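PDB 4YWF: AbyA5 from Verrucosispora maris, which catalyses elimination of acetate from an acetylated intermediate in spirotetronate biosynthesis, as an esterase-like lyase of the alpha/beta-hydrolase superfamily. Local coordinates for residues A[242-254]-A[276-289]. The protein carries 4 engineered substitutions. Residues are numbered along the deposited sequence; the frame is centred on the assembly and turned at random.
Sequences PVAAFFTDKEWQA and FDHVRNWALTPQDL
Phe247 packs against Val279 and Trp282, and Phe276 against Gln253, where the two ends of a helical excursion that leaves the alpha/beta-hydrolase sheet after strand 233-239 and returns before strand 296-301 come together. The Phe247 ring, directed at segment 276-289, has the CB of Trp282 over one face, 4.1 Å from its centroid, while CD2 of Phe246 lies over the centre of the opposite face. Phe247 CD1 meets Val279 CG2 at 3.7 Å, at the edge of the ring. Phe276 packs differently. The side-chain amide of Gln253 stacks on its ring with planes only 12° apart, CG sitting above the ring centre, and an extended chain (chi2 175°) lays the amide along the ring. Gln253 NE2 donates to Phe246 O at 2.8 Å, a nearly straight bond that fixes the amide's rotation. An edge of Phe276 is turned toward the face of Phe246 in an offset edge-to-face pair, with planes at 71°. At the exposed margin Lys250 NZ and Asp277 OD1 form a salt bridge whose hydrogen bond, at 3.4 Å, is weak. At the other end, where His221 of helix 218-226 contacts both Phe247 and Leu284, the two segments join through the backbone: Leu284 N donates to Val243 O at 2.9 Å, and Ala283 CA approaches the same oxygen at 3.6 Å.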
# COMPACT_ATOMS: atom_id res chain seq x y z
N PRO A 242 -7.01 6.87 5.82
CA PRO A 242 -7.80 7.33 7.00
C PRO A 242 -7.14 8.55 7.71
O PRO A 242 -5.93 8.77 7.59
CB PRO A 242 -7.82 6.08 7.92
CG PRO A 242 -6.53 5.38 7.56
CD PRO A 242 -6.33 5.60 6.07
N VAL A 243 -7.89 9.35 8.48
CA VAL A 243 -7.32 10.58 9.06
C VAL A 243 -7.63 10.78 10.56
O VAL A 243 -6.72 10.73 11.38
CB VAL A 243 -7.79 11.81 8.31
CG1 VAL A 243 -7.14 13.03 8.92
CG2 VAL A 243 -7.49 11.66 6.81
N ALA A 244 -8.90 10.94 10.91
CA ALA A 244 -9.27 11.16 12.31
C ALA A 244 -10.49 10.42 12.73
O ALA A 244 -10.48 9.67 13.75
CB ALA A 244 -9.48 12.69 12.56
N ALA A 245 -11.57 10.74 12.03
CA ALA A 245 -12.84 10.07 12.22
C ALA A 245 -12.79 8.53 12.15
O ALA A 245 -13.52 7.85 12.90
CB ALA A 245 -13.87 10.56 11.23
N PHE A 246 -11.98 7.97 11.25
CA PHE A 246 -11.81 6.52 11.24
C PHE A 246 -11.43 5.98 12.67
O PHE A 246 -11.87 4.92 13.08
CB PHE A 246 -10.77 6.11 10.20
CG PHE A 246 -10.58 4.63 10.12
CD1 PHE A 246 -11.47 3.85 9.45
CD2 PHE A 246 -9.54 4.03 10.81
CE1 PHE A 246 -11.33 2.46 9.44
CE2 PHE A 246 -9.39 2.64 10.81
CZ PHE A 246 -10.27 1.86 10.10
N PHE A 247 -10.61 6.72 13.39
CA PHE A 247 -10.01 6.24 14.58
C PHE A 247 -10.89 6.56 15.79
O PHE A 247 -10.71 5.97 16.81
CB PHE A 247 -8.65 6.89 14.75
CG PHE A 247 -7.68 6.54 13.67
CD1 PHE A 247 -7.06 5.29 13.68
CD2 PHE A 247 -7.37 7.45 12.64
CE1 PHE A 247 -6.15 4.92 12.70
CE2 PHE A 247 -6.48 7.07 11.66
CZ PHE A 247 -5.90 5.81 11.66
N THR A 248 -11.84 7.47 15.64
CA THR A 248 -12.61 8.02 16.78
C THR A 248 -14.11 7.91 16.64
O THR A 248 -14.83 8.08 17.62
CB THR A 248 -12.33 9.55 16.98
OG1 THR A 248 -12.84 10.24 15.86
CG2 THR A 248 -10.80 9.84 17.14
N ASP A 249 -14.62 7.65 15.46
CA ASP A 249 -16.10 7.64 15.28
C ASP A 249 -16.60 6.25 15.50
O ASP A 249 -16.45 5.39 14.63
CB ASP A 249 -16.48 8.08 13.89
CG ASP A 249 -17.96 8.04 13.65
OD1 ASP A 249 -18.74 7.50 14.48
OD2 ASP A 249 -18.37 8.55 12.60
N LYS A 250 -17.19 6.01 16.67
CA LYS A 250 -17.68 4.66 17.05
C LYS A 250 -18.85 4.06 16.26
O LYS A 250 -18.82 2.84 15.92
CB LYS A 250 -18.00 4.66 18.56
CG LYS A 250 -16.78 4.76 19.42
CD LYS A 250 -15.90 3.53 19.25
CE LYS A 250 -14.82 3.45 20.33
NZ LYS A 250 -13.49 2.91 19.87
N GLU A 251 -19.86 4.86 15.90
CA GLU A 251 -20.93 4.34 15.01
C GLU A 251 -20.35 3.93 13.66
O GLU A 251 -20.73 2.89 13.14
CB GLU A 251 -22.10 5.34 14.78
N TRP A 252 -19.43 4.74 13.11
CA TRP A 252 -18.80 4.37 11.82
C TRP A 252 -18.03 3.03 11.95
O TRP A 252 -18.23 2.13 11.17
CB TRP A 252 -17.82 5.43 11.33
CG TRP A 252 -17.20 5.05 10.03
CD1 TRP A 252 -15.96 4.47 9.84
CD2 TRP A 252 -17.74 5.25 8.74
NE1 TRP A 252 -15.74 4.29 8.50
CE2 TRP A 252 -16.82 4.74 7.81
CE3 TRP A 252 -18.92 5.80 8.27
CZ2 TRP A 252 -17.03 4.80 6.47
CZ3 TRP A 252 -19.14 5.82 6.92
CH2 TRP A 252 -18.20 5.34 6.04
N GLN A 253 -17.20 2.93 12.97
CA GLN A 253 -16.46 1.68 13.29
C GLN A 253 -17.33 0.43 13.37
O GLN A 253 -16.96 -0.62 12.83
CB GLN A 253 -15.69 1.89 14.55
CG GLN A 253 -14.55 2.88 14.35
CD GLN A 253 -13.84 3.20 15.61
OE1 GLN A 253 -14.22 2.71 16.67
NE2 GLN A 253 -12.83 4.08 15.53
N ALA A 254 -18.51 0.57 13.97
CA ALA A 254 -19.44 -0.56 14.13
C ALA A 254 -19.93 -1.08 12.77
O ALA A 254 -20.32 -2.25 12.64
CB ALA A 254 -20.62 -0.15 15.04
N PHE A 276 -10.02 -1.01 17.73
CA PHE A 276 -10.36 0.41 17.65
C PHE A 276 -9.96 1.24 18.85
O PHE A 276 -9.47 2.35 18.69
CB PHE A 276 -11.81 0.57 17.32
CG PHE A 276 -12.12 0.18 15.92
CD1 PHE A 276 -11.45 0.82 14.84
CD2 PHE A 276 -13.04 -0.78 15.64
CE1 PHE A 276 -11.71 0.45 13.54
CE2 PHE A 276 -13.31 -1.13 14.36
CZ PHE A 276 -12.65 -0.52 13.30
N ASP A 277 -10.09 0.66 20.05
CA ASP A 277 -9.61 1.29 21.24
C ASP A 277 -8.14 1.41 21.11
O ASP A 277 -7.53 2.45 21.48
CB ASP A 277 -9.89 0.46 22.51
CG ASP A 277 -11.26 0.67 23.04
OD1 ASP A 277 -11.99 1.61 22.59
OD2 ASP A 277 -11.62 -0.13 23.91
N HIS A 278 -7.54 0.36 20.57
CA HIS A 278 -6.10 0.36 20.42
C HIS A 278 -5.60 1.54 19.54
O HIS A 278 -4.55 2.09 19.81
CB HIS A 278 -5.62 -1.01 19.91
CG HIS A 278 -4.13 -1.13 19.85
ND1 HIS A 278 -3.33 -1.13 20.96
CD2 HIS A 278 -3.29 -1.24 18.79
CE1 HIS A 278 -2.07 -1.23 20.61
NE2 HIS A 278 -2.02 -1.30 19.29
N VAL A 279 -6.36 1.92 18.52
CA VAL A 279 -5.85 2.91 17.53
C VAL A 279 -6.49 4.29 17.78
O VAL A 279 -6.31 5.22 16.97
CB VAL A 279 -6.10 2.46 16.08
CG1 VAL A 279 -5.36 1.16 15.80
CG2 VAL A 279 -7.59 2.25 15.78
N ARG A 280 -7.20 4.41 18.91
CA ARG A 280 -7.95 5.65 19.19
C ARG A 280 -7.04 6.88 19.14
O ARG A 280 -7.35 7.82 18.43
CB ARG A 280 -8.79 5.55 20.46
CG ARG A 280 -8.02 5.45 21.79
CD ARG A 280 -8.97 5.04 22.94
NE ARG A 280 -8.38 5.23 24.26
CZ ARG A 280 -7.54 4.39 24.86
NH1 ARG A 280 -7.15 3.27 24.25
NH2 ARG A 280 -7.06 4.68 26.07
N ASN A 281 -5.87 6.86 19.75
CA ASN A 281 -5.05 8.06 19.74
C ASN A 281 -4.17 8.21 18.50
O ASN A 281 -3.24 8.99 18.50
CB ASN A 281 -4.26 8.17 21.05
CG ASN A 281 -5.19 8.17 22.29
OD1 ASN A 281 -6.19 8.91 22.35
ND2 ASN A 281 -4.86 7.35 23.27
N TRP A 282 -4.46 7.45 17.43
CA TRP A 282 -3.72 7.61 16.17
C TRP A 282 -4.27 8.70 15.29
O TRP A 282 -3.68 9.00 14.23
CB TRP A 282 -3.74 6.28 15.41
CG TRP A 282 -2.99 5.17 16.08
CD1 TRP A 282 -2.43 5.17 17.39
CD2 TRP A 282 -2.73 3.89 15.53
NE1 TRP A 282 -1.82 3.94 17.61
CE2 TRP A 282 -1.99 3.15 16.50
CE3 TRP A 282 -2.99 3.31 14.28
CZ2 TRP A 282 -1.55 1.85 16.25
CZ3 TRP A 282 -2.55 2.00 14.04
CH2 TRP A 282 -1.85 1.29 15.01
N ALA A 283 -5.39 9.29 15.67
CA ALA A 283 -6.00 10.32 14.85
C ALA A 283 -5.01 11.45 14.55
O ALA A 283 -4.25 11.86 15.42
CB ALA A 283 -7.20 10.89 15.54
N LEU A 284 -4.99 11.91 13.32
CA LEU A 284 -4.37 13.18 12.96
C LEU A 284 -5.25 14.38 13.37
O LEU A 284 -6.43 14.52 12.94
CB LEU A 284 -4.05 13.23 11.47
CG LEU A 284 -3.12 12.13 10.96
CD1 LEU A 284 -3.19 12.02 9.46
CD2 LEU A 284 -1.69 12.42 11.39
N THR A 285 -4.67 15.23 14.20
CA THR A 285 -5.31 16.47 14.65
C THR A 285 -5.11 17.68 13.67
O THR A 285 -4.15 17.71 12.85
CB THR A 285 -4.71 16.94 16.00
OG1 THR A 285 -3.37 17.36 15.78
CG2 THR A 285 -4.71 15.79 17.01
N PRO A 286 -5.97 18.72 13.82
CA PRO A 286 -5.80 19.94 13.00
C PRO A 286 -4.36 20.45 12.97
O PRO A 286 -3.86 20.78 11.89
CB PRO A 286 -6.69 20.97 13.72
CG PRO A 286 -7.80 20.12 14.29
CD PRO A 286 -7.10 18.85 14.76
N GLN A 287 -3.68 20.42 14.12
CA GLN A 287 -2.24 20.80 14.20
C GLN A 287 -1.31 19.82 13.53
O GLN A 287 -0.31 20.23 12.96
CB GLN A 287 -1.74 20.96 15.63
N ASP A 288 -1.60 18.53 13.60
CA ASP A 288 -0.80 17.56 12.86
C ASP A 288 -0.80 17.95 11.38
O ASP A 288 0.27 17.98 10.74
CB ASP A 288 -1.35 16.15 13.03
CG ASP A 288 -1.09 15.58 14.47
OD1 ASP A 288 -0.14 16.06 15.11
OD2 ASP A 288 -1.87 14.71 14.95
N LEU A 289 -2.00 18.27 10.88
CA LEU A 289 -2.26 18.49 9.45
C LEU A 289 -1.72 19.81 9.00
O LEU A 289 -1.13 19.87 7.95
CB LEU A 289 -3.75 18.36 9.11
CG LEU A 289 -4.37 17.00 9.50
CD1 LEU A 289 -5.85 16.99 9.18
CD2 LEU A 289 -3.68 15.84 8.79